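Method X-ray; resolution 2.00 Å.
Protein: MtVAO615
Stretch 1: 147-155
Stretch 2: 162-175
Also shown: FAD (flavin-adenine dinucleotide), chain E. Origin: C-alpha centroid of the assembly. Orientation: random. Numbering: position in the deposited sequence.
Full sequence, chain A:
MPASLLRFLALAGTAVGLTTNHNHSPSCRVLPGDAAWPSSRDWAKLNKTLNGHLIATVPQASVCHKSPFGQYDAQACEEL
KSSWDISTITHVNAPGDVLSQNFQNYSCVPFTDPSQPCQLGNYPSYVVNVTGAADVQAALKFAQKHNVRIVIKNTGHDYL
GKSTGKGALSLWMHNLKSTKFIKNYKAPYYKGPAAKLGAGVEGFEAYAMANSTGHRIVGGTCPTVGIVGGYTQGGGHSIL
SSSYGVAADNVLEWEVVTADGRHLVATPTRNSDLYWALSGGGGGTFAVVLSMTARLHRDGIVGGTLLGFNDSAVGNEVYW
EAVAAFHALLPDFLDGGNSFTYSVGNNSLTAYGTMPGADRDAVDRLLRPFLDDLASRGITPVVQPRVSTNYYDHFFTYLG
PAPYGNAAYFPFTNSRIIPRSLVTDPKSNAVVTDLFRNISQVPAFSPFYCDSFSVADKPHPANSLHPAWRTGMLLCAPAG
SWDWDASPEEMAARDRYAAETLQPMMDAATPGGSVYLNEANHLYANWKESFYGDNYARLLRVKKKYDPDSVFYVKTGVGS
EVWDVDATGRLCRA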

ATOM      1  N   ASN A 147      17.077  24.344   1.275  1.00 28.87           N
ATOM      2  CA  ASN A 147      17.369  23.235   2.182  1.00 28.09           C
ATOM      3  C   ASN A 147      16.109  22.685   2.875  1.00 27.17           C
ATOM      4  O   ASN A 147      16.127  22.324   4.059  1.00 26.98           O
ATOM      5  CB  ASN A 147      18.477  23.644   3.169  1.00 28.84           C
ATOM      6  CG  ASN A 147      19.007  22.484   3.974  1.00 28.35           C
ATOM      7  OD1 ASN A 147      19.128  21.356   3.484  1.00 27.70           O
ATOM      8  ND2 ASN A 147      19.321  22.756   5.226  1.00 28.70           N
ATOM      9  N   VAL A 148      15.018  22.616   2.116  1.00 26.63           N
ATOM     10  CA  VAL A 148      13.750  22.067   2.609  1.00 25.86           C
ATOM     11  C   VAL A 148      13.643  20.576   2.262  1.00 24.91           C
ATOM     12  O   VAL A 148      13.974  20.159   1.137  1.00 24.64           O
ATOM     13  CB  VAL A 148      12.532  22.861   2.062  1.00 26.02           C
ATOM     14  CG1 VAL A 148      11.209  22.224   2.454  1.00 25.31           C
ATOM     15  CG2 VAL A 148      12.564  24.307   2.562  1.00 26.99           C
ATOM     16  N   ARG A 149      13.202  19.781   3.243  1.00 24.31           N
ATOM     17  CA  ARG A 149      12.834  18.386   3.018  1.00 23.45           C
ATOM     18  C   ARG A 149      11.675  18.249   2.019  1.00 23.07           C
ATOM     19  O   ARG A 149      10.607  18.843   2.186  1.00 23.11           O
ATOM     20  CB  ARG A 149      12.464  17.722   4.343  1.00 23.20           C
ATOM     21  CG  ARG A 149      12.146  16.234   4.259  1.00 22.53           C
ATOM     22  CD  ARG A 149      11.564  15.727   5.575  1.00 22.34           C
ATOM     23  NE  ARG A 149      10.908  14.444   5.359  1.00 21.80           N
ATOM     24  CZ  ARG A 149      10.500  13.607   6.308  1.00 21.59           C
ATOM     25  NH1 ARG A 149      10.656  13.899   7.592  1.00 21.82           N
ATOM     26  NH2 ARG A 149       9.933  12.459   5.954  1.00 21.23           N
ATOM     27  N   ILE A 150      11.912  17.454   0.981  1.00 22.66           N
ATOM     28  CA  ILE A 150      10.859  17.052   0.064  1.00 22.25           C
ATOM     29  C   ILE A 150      10.129  15.842   0.615  1.00 21.62           C
ATOM     30  O   ILE A 150      10.748  14.896   1.100  1.00 21.39           O
ATOM     31  CB  ILE A 150      11.403  16.797  -1.372  1.00 22.25           C
ATOM     32  CG1 ILE A 150      11.708  18.140  -2.069  1.00 22.91           C
ATOM     33  CG2 ILE A 150      10.443  15.942  -2.203  1.00 21.77           C
ATOM     34  CD1 ILE A 150      10.487  18.943  -2.503  1.00 23.15           C
ATOM     35  N   VAL A 151       8.810  15.899   0.553  1.00 21.46           N
ATOM     36  CA  VAL A 151       7.974  14.748   0.831  1.00 20.96           C
ATOM     37  C   VAL A 151       7.167  14.524  -0.431  1.00 20.89           C
ATOM     38  O   VAL A 151       6.882  15.476  -1.163  1.00 21.20           O
ATOM     39  CB  VAL A 151       7.077  15.000   2.085  1.00 20.98           C
ATOM     40  CG1 VAL A 151       5.695  14.373   1.962  1.00 20.77           C
ATOM     41  CG2 VAL A 151       7.779  14.499   3.334  1.00 20.80           C
ATOM     42  N   ILE A 152       6.806  13.274  -0.689  1.00 20.47           N
ATOM     43  CA  ILE A 152       5.921  12.966  -1.796  1.00 20.51           C
ATOM     44  C   ILE A 152       4.660  12.288  -1.276  1.00 20.39           C
ATOM     45  O   ILE A 152       4.736  11.259  -0.607  1.00 20.11           O
ATOM     46  CB  ILE A 152       6.626  12.112  -2.896  1.00 20.31           C
ATOM     47  CG1 ILE A 152       7.925  12.791  -3.371  1.00 20.52           C
ATOM     48  CG2 ILE A 152       5.691  11.886  -4.082  1.00 20.39           C
ATOM     49  CD1 ILE A 152       8.885  11.889  -4.145  1.00 20.32           C
ATOM     50  N   LYS A 153       3.505  12.853  -1.601  1.00 20.67           N
ATOM     51  CA  LYS A 153       2.244  12.277  -1.149  1.00 20.79           C
ATOM     52  C   LYS A 153       1.265  12.147  -2.289  1.00 21.00           C
ATOM     53  O   LYS A 153       1.033  13.094  -3.029  1.00 21.30           O
ATOM     54  CB  LYS A 153       1.600  13.087   0.015  1.00 21.11           C
ATOM     55  CG  LYS A 153       0.404  12.345   0.616  1.00 21.22           C
ATOM     56  CD  LYS A 153      -0.513  13.158   1.506  1.00 21.70           C
ATOM     57  CE  LYS A 153      -1.576  13.877   0.699  1.00 22.22           C
ATOM     58  NZ  LYS A 153      -2.857  14.012   1.443  1.00 22.49           N
ATOM     59  N   ASN A 154       0.663  10.970  -2.380  1.00 20.99           N
ATOM     60  CA  ASN A 154      -0.293  10.661  -3.413  1.00 21.32           C
ATOM     61  C   ASN A 154      -1.689  10.566  -2.804  1.00 21.68           C
ATOM     62  O   ASN A 154      -2.533  11.422  -3.081  1.00 22.08           O
ATOM     63  CB  ASN A 154       0.137   9.391  -4.170  1.00 21.11           C
ATOM     64  CG  ASN A 154      -0.902   8.906  -5.160  1.00 21.38           C
ATOM     65  OD1 ASN A 154      -1.728   9.679  -5.647  1.00 21.78           O
ATOM     66  ND2 ASN A 154      -0.865   7.616  -5.464  1.00 21.28           N
ATOM     67  N   THR A 155      -1.916   9.544  -1.983  1.00 21.69           N
ATOM     68  CA  THR A 155      -3.200   9.274  -1.316  1.00 22.10           C
ATOM     69  C   THR A 155      -3.110   9.421   0.228  1.00 22.12           C
ATOM     70  O   THR A 155      -4.137   9.576   0.905  1.00 22.36           O
ATOM     71  CB  THR A 155      -3.715   7.831  -1.611  1.00 22.21           C
ATOM     72  OG1 THR A 155      -2.796   6.866  -1.074  1.00 21.82           O
ATOM     73  CG2 THR A 155      -3.881   7.571  -3.101  1.00 22.34           C
ATOM     74  N   LYS A 162       5.569   7.208   5.254  1.00 19.62           N
ATOM     75  CA  LYS A 162       6.514   7.593   4.199  1.00 19.74           C
ATOM     76  C   LYS A 162       6.031   8.769   3.310  1.00 20.08           C
ATOM     77  O   LYS A 162       6.819   9.348   2.551  1.00 20.23           O
ATOM     78  CB  LYS A 162       6.935   6.359   3.382  1.00 19.50           C
ATOM     79  CG  LYS A 162       7.651   5.290   4.226  1.00 19.43           C
ATOM     80  CD  LYS A 162       7.648   3.905   3.577  1.00 19.34           C
ATOM     81  CE  LYS A 162       8.337   3.881   2.205  1.00 19.32           C
ATOM     82  NZ  LYS A 162       8.094   2.583   1.514  1.00 19.26           N
ATOM     83  N   SER A 163       4.755   9.139   3.448  1.00 21.76           N
ATOM     84  CA  SER A 163       4.192  10.271   2.739  1.00 21.94           C
ATOM     85  C   SER A 163       3.836  11.514   3.605  1.00 22.57           C
ATOM     86  O   SER A 163       3.113  12.381   3.133  1.00 22.73           O
ATOM     87  CB  SER A 163       3.018   9.807   1.865  1.00 21.66           C
ATOM     88  OG  SER A 163       1.969   9.258   2.638  1.00 21.72           O
ATOM     89  N   THR A 164       4.307  11.577   4.862  1.00 23.04           N
ATOM     90  CA  THR A 164       4.403  12.844   5.627  1.00 23.70           C
ATOM     91  C   THR A 164       5.841  13.149   6.031  1.00 23.98           C
ATOM     92  O   THR A 164       6.745  12.327   5.838  1.00 23.82           O
ATOM     93  CB  THR A 164       3.568  12.926   6.938  1.00 24.22           C
ATOM     94  OG1 THR A 164       3.427  11.640   7.574  1.00 24.17           O
ATOM     95  CG2 THR A 164       2.220  13.673   6.752  1.00 24.43           C
ATOM     96  N   GLY A 165       6.036  14.345   6.579  1.00 24.55           N
ATOM     97  CA  GLY A 165       7.302  14.772   7.159  1.00 25.03           C
ATOM     98  C   GLY A 165       7.168  16.164   7.751  1.00 25.79           C
ATOM     99  O   GLY A 165       6.727  17.094   7.073  1.00 25.93           O
ATOM    100  N   LYS A 166       7.517  16.290   9.031  1.00 26.31           N
ATOM    101  CA  LYS A 166       7.532  17.561   9.746  1.00 27.04           C
ATOM    102  C   LYS A 166       8.440  18.560   9.019  1.00 27.21           C
ATOM    103  O   LYS A 166       9.546  18.209   8.602  1.00 26.95           O
ATOM    104  CB  LYS A 166       8.002  17.328  11.190  1.00 27.64           C
ATOM    105  CG  LYS A 166       8.135  18.586  12.033  1.00 28.66           C
ATOM    106  CD  LYS A 166       8.726  18.300  13.395  1.00 29.25           C
ATOM    107  CE  LYS A 166       7.635  18.040  14.423  1.00 29.68           C
ATOM    108  NZ  LYS A 166       8.151  18.107  15.824  1.00 30.50           N
ATOM    109  N   GLY A 167       7.934  19.786   8.842  1.00 27.59           N
ATOM    110  CA  GLY A 167       8.669  20.888   8.209  1.00 27.83           C
ATOM    111  C   GLY A 167       8.933  20.740   6.722  1.00 27.32           C
ATOM    112  O   GLY A 167       9.813  21.413   6.179  1.00 27.67           O
ATOM    113  N   ALA A 168       8.162  19.879   6.061  1.00 26.57           N
ATOM    114  CA  ALA A 168       8.434  19.509   4.679  1.00 26.01           C
ATOM    115  C   ALA A 168       7.595  20.268   3.658  1.00 26.08           C
ATOM    116  O   ALA A 168       6.485  20.745   3.965  1.00 26.28           O
ATOM    117  CB  ALA A 168       8.246  18.015   4.481  1.00 25.31           C
ATOM    118  N   LEU A 169       8.164  20.389   2.456  1.00 25.85           N
ATOM    119  CA  LEU A 169       7.423  20.736   1.258  1.00 25.74           C
ATOM    120  C   LEU A 169       7.010  19.428   0.597  1.00 24.92           C
ATOM    121  O   LEU A 169       7.868  18.595   0.284  1.00 24.51           O
ATOM    122  CB  LEU A 169       8.302  21.562   0.309  1.00 26.17           C
ATOM    123  CG  LEU A 169       7.681  22.038  -1.007  1.00 26.30           C
ATOM    124  CD1 LEU A 169       6.607  23.073  -0.736  1.00 26.81           C
ATOM    125  CD2 LEU A 169       8.753  22.591  -1.930  1.00 26.66           C
ATOM    126  N   SER A 170       5.706  19.249   0.402  1.00 24.69           N
ATOM    127  CA  SER A 170       5.175  17.996  -0.135  1.00 23.99           C
ATOM    128  C   SER A 170       4.770  18.122  -1.597  1.00 23.91           C
ATOM    129  O   SER A 170       4.084  19.069  -1.980  1.00 24.30           O
ATOM    130  CB  SER A 170       3.988  17.496   0.696  1.00 23.83           C
ATOM    131  OG  SER A 170       3.304  16.429   0.046  1.00 23.28           O
ATOM    132  N   LEU A 171       5.202  17.153  -2.405  1.00 23.44           N
ATOM    133  CA  LEU A 171       4.772  17.061  -3.790  1.00 23.37           C
ATOM    134  C   LEU A 171       3.522  16.219  -3.794  1.00 23.03           C
ATOM    135  O   LEU A 171       3.561  15.001  -3.585  1.00 22.48           O
ATOM    136  CB  LEU A 171       5.867  16.474  -4.684  1.00 23.16           C
ATOM    137  CG  LEU A 171       7.210  17.201  -4.600  1.00 23.55           C
ATOM    138  CD1 LEU A 171       8.312  16.419  -5.286  1.00 23.29           C
ATOM    139  CD2 LEU A 171       7.093  18.615  -5.157  1.00 24.30           C
ATOM    140  N   TRP A 172       2.400  16.898  -3.986  1.00 23.34           N
ATOM    141  CA  TRP A 172       1.102  16.267  -3.863  1.00 23.20           C
ATOM    142  C   TRP A 172       0.640  15.883  -5.250  1.00 23.03           C
ATOM    143  O   TRP A 172       0.319  16.748  -6.052  1.00 23.53           O
ATOM    144  CB  TRP A 172       0.114  17.208  -3.154  1.00 23.81           C
ATOM    145  CG  TRP A 172      -1.249  16.645  -2.880  1.00 23.85           C
ATOM    146  CD1 TRP A 172      -1.540  15.394  -2.431  1.00 23.45           C
ATOM    147  CD2 TRP A 172      -2.507  17.332  -2.984  1.00 24.47           C
ATOM    148  NE1 TRP A 172      -2.894  15.239  -2.269  1.00 23.65           N
ATOM    149  CE2 TRP A 172      -3.517  16.415  -2.591  1.00 24.30           C
ATOM    150  CE3 TRP A 172      -2.882  18.631  -3.374  1.00 25.18           C
ATOM    151  CZ2 TRP A 172      -4.884  16.748  -2.580  1.00 24.77           C
ATOM    152  CZ3 TRP A 172      -4.252  18.966  -3.362  1.00 25.68           C
ATOM    153  CH2 TRP A 172      -5.232  18.016  -2.969  1.00 25.44           C
ATOM    154  N   MET A 173       0.597  14.577  -5.497  1.00 22.40           N
ATOM    155  CA  MET A 173       0.426  13.987  -6.827  1.00 22.25           C
ATOM    156  C   MET A 173      -1.000  13.552  -7.108  1.00 22.27           C
ATOM    157  O   MET A 173      -1.304  13.113  -8.226  1.00 22.26           O
ATOM    158  CB  MET A 173       1.335  12.739  -6.977  1.00 21.66           C
ATOM    159  CG  MET A 173       2.759  12.935  -6.490  1.00 21.62           C
ATOM    160  SD  MET A 173       3.559  14.397  -7.192  1.00 22.23           S
ATOM    161  CE  MET A 173       3.812  13.802  -8.852  1.00 22.09           C
ATOM    162  N   HIS A 174      -1.853  13.684  -6.095  1.00 22.36           N
ATOM    163  CA  HIS A 174      -3.248  13.212  -6.090  1.00 22.50           C
ATOM    164  C   HIS A 174      -4.102  13.597  -7.294  1.00 22.94           C
ATOM    165  O   HIS A 174      -4.986  12.834  -7.697  1.00 22.89           O
ATOM    166  CB  HIS A 174      -3.938  13.698  -4.798  1.00 22.72           C
ATOM    167  CG  HIS A 174      -5.399  13.373  -4.710  1.00 22.90           C
ATOM    168  ND1 HIS A 174      -5.887  12.086  -4.796  1.00 22.61           N
ATOM    169  CD2 HIS A 174      -6.476  14.170  -4.513  1.00 23.43           C
ATOM    170  CE1 HIS A 174      -7.204  12.108  -4.682  1.00 22.99           C
ATOM    171  NE2 HIS A 174      -7.585  13.360  -4.501  1.00 23.46           N
ATOM    172  N   ASN A 175      -3.831  14.771  -7.861  1.00 23.50           N
ATOM    173  CA  ASN A 175      -4.689  15.346  -8.886  1.00 24.11           C
ATOM    174  C   ASN A 175      -4.215  15.074 -10.312  1.00 24.20           C
ATOM    175  O   ASN A 175      -4.814  15.566 -11.253  1.00 24.66           O
ATOM    176  CB  ASN A 175      -4.844  16.837  -8.661  1.00 24.86           C
ATOM    177  CG  ASN A 175      -5.451  17.152  -7.327  1.00 25.00           C
ATOM    178  OD1 ASN A 175      -6.579  16.750  -7.040  1.00 25.13           O
ATOM    179  ND2 ASN A 175      -4.697  17.857  -6.491  1.00 25.05           N
TER
HETATM  180  PA  FAD E 601       1.040   7.229  -0.404  1.00 27.71           P
HETATM  181  O1A FAD E 601       1.148   7.187   1.099  1.00 29.18           O
HETATM  182  O2A FAD E 601       0.569   8.526  -1.002  1.00 28.96           O
HETATM  183  O5B FAD E 601       2.468   6.825  -1.020  1.00 27.29           O
HETATM  184  C5B FAD E 601       3.239   5.744  -0.497  1.00 25.55           C
HETATM  185  C4B FAD E 601       4.725   5.928  -0.785  1.00 24.27           C
HETATM  186  O4B FAD E 601       4.927   6.066  -2.194  1.00 24.31           O
HETATM  187  C3B FAD E 601       5.343   7.158  -0.149  1.00 23.62           C
HETATM  188  O3B FAD E 601       6.683   6.805   0.217  1.00 22.80           O
HETATM  189  C2B FAD E 601       5.379   8.193  -1.260  1.00 23.16           C
HETATM  190  O2B FAD E 601       6.468   9.106  -1.104  1.00 22.94           O
HETATM  191  C1B FAD E 601       5.544   7.328  -2.498  1.00 23.87           C
HETATM  192  N9A FAD E 601       4.891   7.861  -3.718  1.00 23.54           N
HETATM  193  C8A FAD E 601       3.570   7.805  -3.992  1.00 23.37           C
HETATM  194  N7A FAD E 601       3.310   8.344  -5.210  1.00 23.09           N
HETATM  195  C5A FAD E 601       4.482   8.742  -5.730  1.00 23.16           C
HETATM  196  C6A FAD E 601       4.918   9.392  -6.986  1.00 22.71           C
HETATM  197  N6A FAD E 601       4.000   9.724  -7.921  1.00 22.98           N
HETATM  198  N1A FAD E 601       6.236   9.647  -7.150  1.00 22.39           N
HETATM  199  C2A FAD E 601       7.157   9.324  -6.215  1.00 23.03           C
HETATM  200  N3A FAD E 601       6.828   8.721  -5.046  1.00 23.47           N
HETATM  201  C4A FAD E 601       5.530   8.413  -4.752  1.00 23.16           C
HETATM  202  N1  FAD E 601      -1.231  -3.071  -0.863  1.00 30.38           N
HETATM  203  C2  FAD E 601      -1.328  -4.223  -1.573  1.00 30.63           C
HETATM  204  O2  FAD E 601      -0.301  -4.686  -2.124  1.00 30.15           O
HETATM  205  N3  FAD E 601      -2.500  -4.885  -1.700  1.00 31.27           N
HETATM  206  C4  FAD E 601      -3.648  -4.476  -1.136  1.00 30.35           C
HETATM  207  O4  FAD E 601      -4.709  -5.124  -1.278  1.00 30.68           O
HETATM  208  C4X FAD E 601      -3.622  -3.220  -0.355  1.00 29.87           C
HETATM  209  N5  FAD E 601      -4.734  -2.729   0.233  1.00 29.64           N
HETATM  210  C5X FAD E 601      -4.707  -1.573   0.959  1.00 28.29           C
HETATM  211  C6  FAD E 601      -5.882  -1.076   1.562  1.00 25.79           C
HETATM  212  C7  FAD E 601      -5.823   0.125   2.303  1.00 25.45           C
HETATM  213  C7M FAD E 601      -7.096   0.639   2.951  1.00 26.35           C
HETATM  214  C8  FAD E 601      -4.522   0.877   2.436  1.00 24.56           C
HETATM  215  C8M FAD E 601      -4.375   2.225   3.127  1.00 20.20           C
HETATM  216  C9  FAD E 601      -3.377   0.368   1.831  1.00 26.36           C
HETATM  217  C9A FAD E 601      -3.413  -0.824   1.101  1.00 27.54           C
HETATM  218  N10 FAD E 601      -2.243  -1.316   0.474  1.00 28.38           N
HETATM  219  C10 FAD E 601      -2.312  -2.526  -0.248  1.00 29.56           C
HETATM  220  C1' FAD E 601      -0.971  -0.619   0.652  1.00 27.94           C
HETATM  221  C2' FAD E 601      -0.420   0.184  -0.489  1.00 27.79           C
HETATM  222  O2' FAD E 601       0.085  -0.731  -1.458  1.00 29.04           O
HETATM  223  C3' FAD E 601       0.711   1.010   0.114  1.00 26.83           C
HETATM  224  O3' FAD E 601       0.276   1.684   1.315  1.00 27.33           O
HETATM  225  C4' FAD E 601       1.250   2.022  -0.886  1.00 25.74           C
HETATM  226  O4' FAD E 601       2.450   2.602  -0.373  1.00 24.49           O
HETATM  227  C5' FAD E 601       0.205   3.082  -1.239  1.00 26.27           C
HETATM  228  O5' FAD E 601       0.748   4.078  -2.092  1.00 27.08           O
HETATM  229  P   FAD E 601      -0.065   5.442  -2.332  1.00 26.78           P
HETATM  230  O1P FAD E 601      -1.491   5.101  -2.663  1.00 24.13           O
HETATM  231  O2P FAD E 601       0.795   6.263  -3.265  1.00 27.14           O
HETATM  232  O3P FAD E 601      -0.014   6.108  -0.862  1.00 27.06           O
HETATM  233  O   HOH W   1      11.602  16.349   8.941  1.00 26.33           O
HETATM  234  O   HOH W   2      12.319  21.129   5.605  1.00 29.09           O
HETATM  235  O   HOH W   3       8.445  10.662   4.486  1.00 33.85           O
HETATM  236  O   HOH W   4       7.830  11.341   1.158  1.00 22.64           O
HETATM  237  O   HOH W   5      -3.973  12.735  -1.002  1.00 29.65           O
HETATM  238  O   HOH W   6      -4.361   9.873  -5.558  1.00 19.19           O

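Strands 150-153 and 169-172 run side by side as parallel beta strands, with an angle of 29° between their directions. Ile 150 pairs with Leu 169, Val 151 with Ser 170, Ile 152 with Leu 171 and Lys 153 with Trp 172. Five backbone hydrogen bonds form the ladder. Leu 169 N donates to Arg 149 O (2.9 Å), and Val 151 N donates to Leu 169 O (2.9 Å). Leu 171 N then donates to Val 151 O (2.7 Å), Lys 153 N to Leu 171 O (2.9 Å), and Met 173 N to Lys 153 O (2.9 Å).

A type II turn from Gly 165 to Ala 168 precedes the second strand. Gly 167 has positive phi, which glycine tolerates well. Gly 165 lies over one face of the Arg 149 guanidinium, Gly 165 CA being 3.5 Å from Arg 149 NH1. A CB here would clash with Arg 149 CZ and Val 151 CG2.

Side chains alternate between the two faces of the sheet. Ile 150, Ile 152, Leu 169 and Leu 171 share one face. Their branched apolar chains are buried and pack together: Ile 150 CG2 lies 3.8 Å from Leu 171 CD1. Met 173 extends this packing, with Met 173 CG 3.9 Å from Ile 152 CG2.

Val 151, Lys 153, Ser 170 and Trp 172 lie on the other face. Val 151 CG2 meets Ala 168 CB at 3.7 Å. The aliphatic part of Lys 153 packs near the indole, with Lys 153 CE 3.5 Å from Trp 172 CD1. Water 5 joins the polar groups here: it accepts from Lys 153 NZ (3.0 Å) and Trp 172 NE1 (3.0 Å) and donates to Asn 154 O (2.8 Å).

Arg 149 is extended, and its end reaches the second stretch largely through water. Water 1 accepts from Arg 149 NH1 (3.0 Å) and donates to Lys 166 O (2.8 Å). Water 2 links the backbones, accepting from Arg 149 N (2.9 Å) and donating to Gly 167 O (2.6 Å).

FAD also bridges the stretches. FAD O2B donates to Ile 152 O (2.8 Å). Asn 154 N donates to FAD O2A (2.8 Å), and Ser 163 OG donates to FAD O1A (2.7 Å). Ser 163 thus supplies a hydroxyl to the phosphate.

The contact buries 927 Å² in total. His 174 N is buried without a partner in the model.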